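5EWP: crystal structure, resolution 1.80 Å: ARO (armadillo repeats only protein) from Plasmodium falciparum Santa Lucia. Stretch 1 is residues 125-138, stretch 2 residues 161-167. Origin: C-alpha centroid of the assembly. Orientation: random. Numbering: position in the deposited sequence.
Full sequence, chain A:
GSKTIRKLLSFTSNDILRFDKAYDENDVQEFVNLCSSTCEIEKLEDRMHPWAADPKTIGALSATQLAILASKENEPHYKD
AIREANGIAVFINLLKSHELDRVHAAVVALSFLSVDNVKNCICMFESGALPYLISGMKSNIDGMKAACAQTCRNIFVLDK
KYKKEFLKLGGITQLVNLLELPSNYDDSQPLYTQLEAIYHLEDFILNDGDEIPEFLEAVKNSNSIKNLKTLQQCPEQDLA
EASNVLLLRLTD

Stretch 1 125-138: FESGALPYLISGMK
Stretch 2 161-167: KYKKEFL

The end of one helix, a turn and a second helix pack against a single helix; no direct hydrogen bond crosses between the stretches. The axis of the helix carrying Leu130 and Ile134 comes within 10.9 Å of the axis of stretch 2, signed crossing angle -53°, the N-to-C directions 53° apart. The register sets Phe125 CA 7.3 Å from Tyr162 CA and Leu130 CA 7.0 Å from Phe166 CA.

Phe125 (chi1 t, chi2 84°), in the last turn of its helix, points toward stretch 2. Its ring stacks offset on Tyr162 (m, -5°), centroids 3.9 Å apart; the small 18° tilt lets the faces overlap. Glu165 CB lies at the ring edge, 3.8 Å from Phe125 CE1. One water donates to Glu126 OE2 (2.6 Å) and hydrogen-bonds Tyr162 OH (2.6 Å), linking Glu126 (m, t) to Tyr162.

Gly128, at phi/psi 90/28, closes a Schellman motif, its N bonded to Phe125 O at 3.2 Å; a CB would jam against the preceding carbonyl. A helix follows, with Ile134 N to Leu130 O at 2.8 Å.

Leu130 (m, t), Ile134 (m, t) and Met137 (m, t, m), all buried, point toward stretch 2 and pack by van der Waals contact on buried Phe166 (t, 75°): Leu130 CD1 4.3 Å from Phe166 CB, Ile134 CD1 3.7 Å from Phe166 CD1, and Met137 CE at the ring edge, 3.9 Å from Phe166 CE1.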

# COMPACT_ATOMS: atom_id res chain seq x y z
N PHE A 125 -8.75 5.91 5.92
CA PHE A 125 -9.23 5.24 7.10
C PHE A 125 -10.75 5.29 7.17
O PHE A 125 -11.41 4.28 7.38
CB PHE A 125 -8.65 5.84 8.39
CG PHE A 125 -9.11 5.10 9.61
CD1 PHE A 125 -8.45 3.97 10.03
CD2 PHE A 125 -10.26 5.50 10.29
CE1 PHE A 125 -8.89 3.27 11.14
CE2 PHE A 125 -10.72 4.80 11.39
CZ PHE A 125 -10.03 3.69 11.82
N GLU A 126 -11.29 6.49 6.99
CA GLU A 126 -12.71 6.71 7.16
C GLU A 126 -13.54 6.03 6.08
O GLU A 126 -14.72 5.75 6.28
CB GLU A 126 -13.00 8.21 7.20
CG GLU A 126 -12.43 8.84 8.47
CD GLU A 126 -12.74 10.32 8.62
OE1 GLU A 126 -13.27 10.92 7.67
OE2 GLU A 126 -12.45 10.89 9.70
N SER A 127 -12.91 5.73 4.95
CA SER A 127 -13.63 5.13 3.85
C SER A 127 -13.50 3.61 3.83
O SER A 127 -14.05 2.96 2.94
CB SER A 127 -13.14 5.73 2.52
OG SER A 127 -13.28 7.14 2.51
N GLY A 128 -12.78 3.05 4.81
CA GLY A 128 -12.73 1.61 5.00
C GLY A 128 -11.64 0.84 4.26
O GLY A 128 -11.79 -0.35 3.98
N ALA A 129 -10.52 1.50 3.97
CA ALA A 129 -9.43 0.86 3.22
C ALA A 129 -8.69 -0.22 4.00
O ALA A 129 -8.17 -1.14 3.40
CB ALA A 129 -8.44 1.91 2.75
N LEU A 130 -8.59 -0.08 5.32
CA LEU A 130 -7.67 -0.94 6.08
C LEU A 130 -7.86 -2.46 5.91
O LEU A 130 -6.88 -3.16 5.70
CB LEU A 130 -7.71 -0.59 7.57
CG LEU A 130 -6.83 0.54 8.09
CD1 LEU A 130 -6.85 0.54 9.63
CD2 LEU A 130 -5.40 0.46 7.57
N PRO A 131 -9.11 -2.96 5.99
CA PRO A 131 -9.24 -4.43 5.86
C PRO A 131 -8.68 -4.95 4.53
O PRO A 131 -8.08 -6.03 4.49
CB PRO A 131 -10.75 -4.66 5.93
CG PRO A 131 -11.28 -3.51 6.68
CD PRO A 131 -10.40 -2.33 6.31
N TYR A 132 -8.88 -4.19 3.46
CA TYR A 132 -8.40 -4.60 2.13
C TYR A 132 -6.88 -4.52 2.08
O TYR A 132 -6.22 -5.41 1.54
CB TYR A 132 -9.01 -3.72 1.04
CG TYR A 132 -10.51 -3.79 1.03
CD1 TYR A 132 -11.17 -4.87 0.46
CD2 TYR A 132 -11.27 -2.80 1.64
CE1 TYR A 132 -12.55 -4.95 0.47
CE2 TYR A 132 -12.66 -2.87 1.65
CZ TYR A 132 -13.29 -3.95 1.06
OH TYR A 132 -14.66 -4.04 1.07
N LEU A 133 -6.32 -3.45 2.64
CA LEU A 133 -4.87 -3.30 2.62
C LEU A 133 -4.20 -4.35 3.50
O LEU A 133 -3.12 -4.85 3.17
CB LEU A 133 -4.50 -1.90 3.08
CG LEU A 133 -4.97 -0.76 2.17
CD1 LEU A 133 -4.76 0.56 2.88
CD2 LEU A 133 -4.23 -0.78 0.84
N ILE A 134 -4.83 -4.70 4.62
CA ILE A 134 -4.28 -5.73 5.49
C ILE A 134 -4.32 -7.09 4.81
O ILE A 134 -3.37 -7.86 4.87
CB ILE A 134 -5.04 -5.80 6.84
CG1 ILE A 134 -4.70 -4.56 7.68
CG2 ILE A 134 -4.66 -7.05 7.62
CD1 ILE A 134 -5.59 -4.38 8.92
N SER A 135 -5.43 -7.36 4.12
CA SER A 135 -5.54 -8.59 3.35
C SER A 135 -4.43 -8.65 2.29
O SER A 135 -3.85 -9.72 2.04
CB SER A 135 -6.93 -8.67 2.70
OG SER A 135 -7.15 -9.94 2.11
N GLY A 136 -4.13 -7.50 1.70
CA GLY A 136 -3.11 -7.39 0.67
C GLY A 136 -1.70 -7.71 1.13
O GLY A 136 -0.85 -8.11 0.33
N MET A 137 -1.42 -7.54 2.42
CA MET A 137 -0.11 -7.90 2.95
C MET A 137 0.13 -9.41 2.89
O MET A 137 1.24 -9.88 3.14
CB MET A 137 0.05 -7.41 4.40
CG MET A 137 0.35 -5.93 4.52
SD MET A 137 0.73 -5.50 6.23
CE MET A 137 -0.93 -5.36 6.86
N LYS A 138 -0.91 -10.18 2.58
CA LYS A 138 -0.77 -11.62 2.47
C LYS A 138 -0.28 -12.07 1.10
O LYS A 138 0.11 -13.23 0.94
CB LYS A 138 -2.11 -12.31 2.76
CG LYS A 138 -2.68 -12.09 4.15
CD LYS A 138 -3.96 -12.90 4.31
CE LYS A 138 -4.56 -12.72 5.70
NZ LYS A 138 -5.84 -13.48 5.82
N LYS A 161 -6.61 5.68 17.47
CA LYS A 161 -7.78 4.90 17.10
C LYS A 161 -7.54 4.10 15.83
O LYS A 161 -8.09 3.00 15.66
CB LYS A 161 -9.01 5.79 16.92
CG LYS A 161 -9.50 6.40 18.23
CD LYS A 161 -10.62 7.39 17.99
CE LYS A 161 -11.46 7.59 19.23
NZ LYS A 161 -12.22 6.34 19.56
N TYR A 162 -6.70 4.63 14.94
CA TYR A 162 -6.39 3.92 13.68
C TYR A 162 -5.54 2.69 13.99
O TYR A 162 -5.74 1.62 13.40
CB TYR A 162 -5.67 4.82 12.68
CG TYR A 162 -6.44 6.05 12.23
CD1 TYR A 162 -7.76 6.27 12.63
CD2 TYR A 162 -5.83 6.98 11.40
CE1 TYR A 162 -8.45 7.43 12.21
CE2 TYR A 162 -6.51 8.12 10.97
CZ TYR A 162 -7.81 8.33 11.37
OH TYR A 162 -8.45 9.48 10.93
N LYS A 163 -4.60 2.85 14.92
CA LYS A 163 -3.77 1.73 15.37
C LYS A 163 -4.62 0.65 16.03
O LYS A 163 -4.39 -0.54 15.81
CB LYS A 163 -2.68 2.21 16.33
CG LYS A 163 -1.59 3.04 15.67
CD LYS A 163 -0.61 3.56 16.70
CE LYS A 163 0.56 4.29 16.05
NZ LYS A 163 1.51 4.75 17.11
N LYS A 164 -5.56 1.06 16.87
CA LYS A 164 -6.49 0.12 17.51
C LYS A 164 -7.26 -0.70 16.48
O LYS A 164 -7.42 -1.92 16.63
CB LYS A 164 -7.47 0.85 18.43
CG LYS A 164 -6.98 1.01 19.85
CD LYS A 164 -7.81 2.02 20.61
CE LYS A 164 -7.26 2.23 22.02
NZ LYS A 164 -8.22 2.97 22.89
N GLU A 165 -7.76 -0.02 15.45
CA GLU A 165 -8.52 -0.68 14.40
C GLU A 165 -7.62 -1.63 13.61
O GLU A 165 -8.00 -2.77 13.31
CB GLU A 165 -9.18 0.37 13.50
CG GLU A 165 -9.89 -0.17 12.25
CD GLU A 165 -11.23 -0.84 12.54
OE1 GLU A 165 -11.58 -1.05 13.72
OE2 GLU A 165 -11.95 -1.16 11.57
N PHE A 166 -6.41 -1.16 13.28
CA PHE A 166 -5.42 -1.98 12.59
C PHE A 166 -5.16 -3.28 13.37
O PHE A 166 -5.18 -4.39 12.80
CB PHE A 166 -4.13 -1.18 12.41
CG PHE A 166 -3.02 -1.92 11.69
CD1 PHE A 166 -3.07 -2.12 10.31
CD2 PHE A 166 -1.92 -2.39 12.38
CE1 PHE A 166 -2.05 -2.80 9.65
CE2 PHE A 166 -0.89 -3.05 11.74
CZ PHE A 166 -0.95 -3.26 10.36
N LEU A 167 -4.98 -3.16 14.68
CA LEU A 167 -4.75 -4.32 15.55
C LEU A 167 -5.95 -5.26 15.56
O LEU A 167 -5.81 -6.48 15.45
CB LEU A 167 -4.42 -3.83 16.96
CG LEU A 167 -4.21 -4.87 18.06
CD1 LEU A 167 -3.07 -5.80 17.71
CD2 LEU A 167 -3.95 -4.15 19.38
O HOH W 1 -10.99 9.67 11.50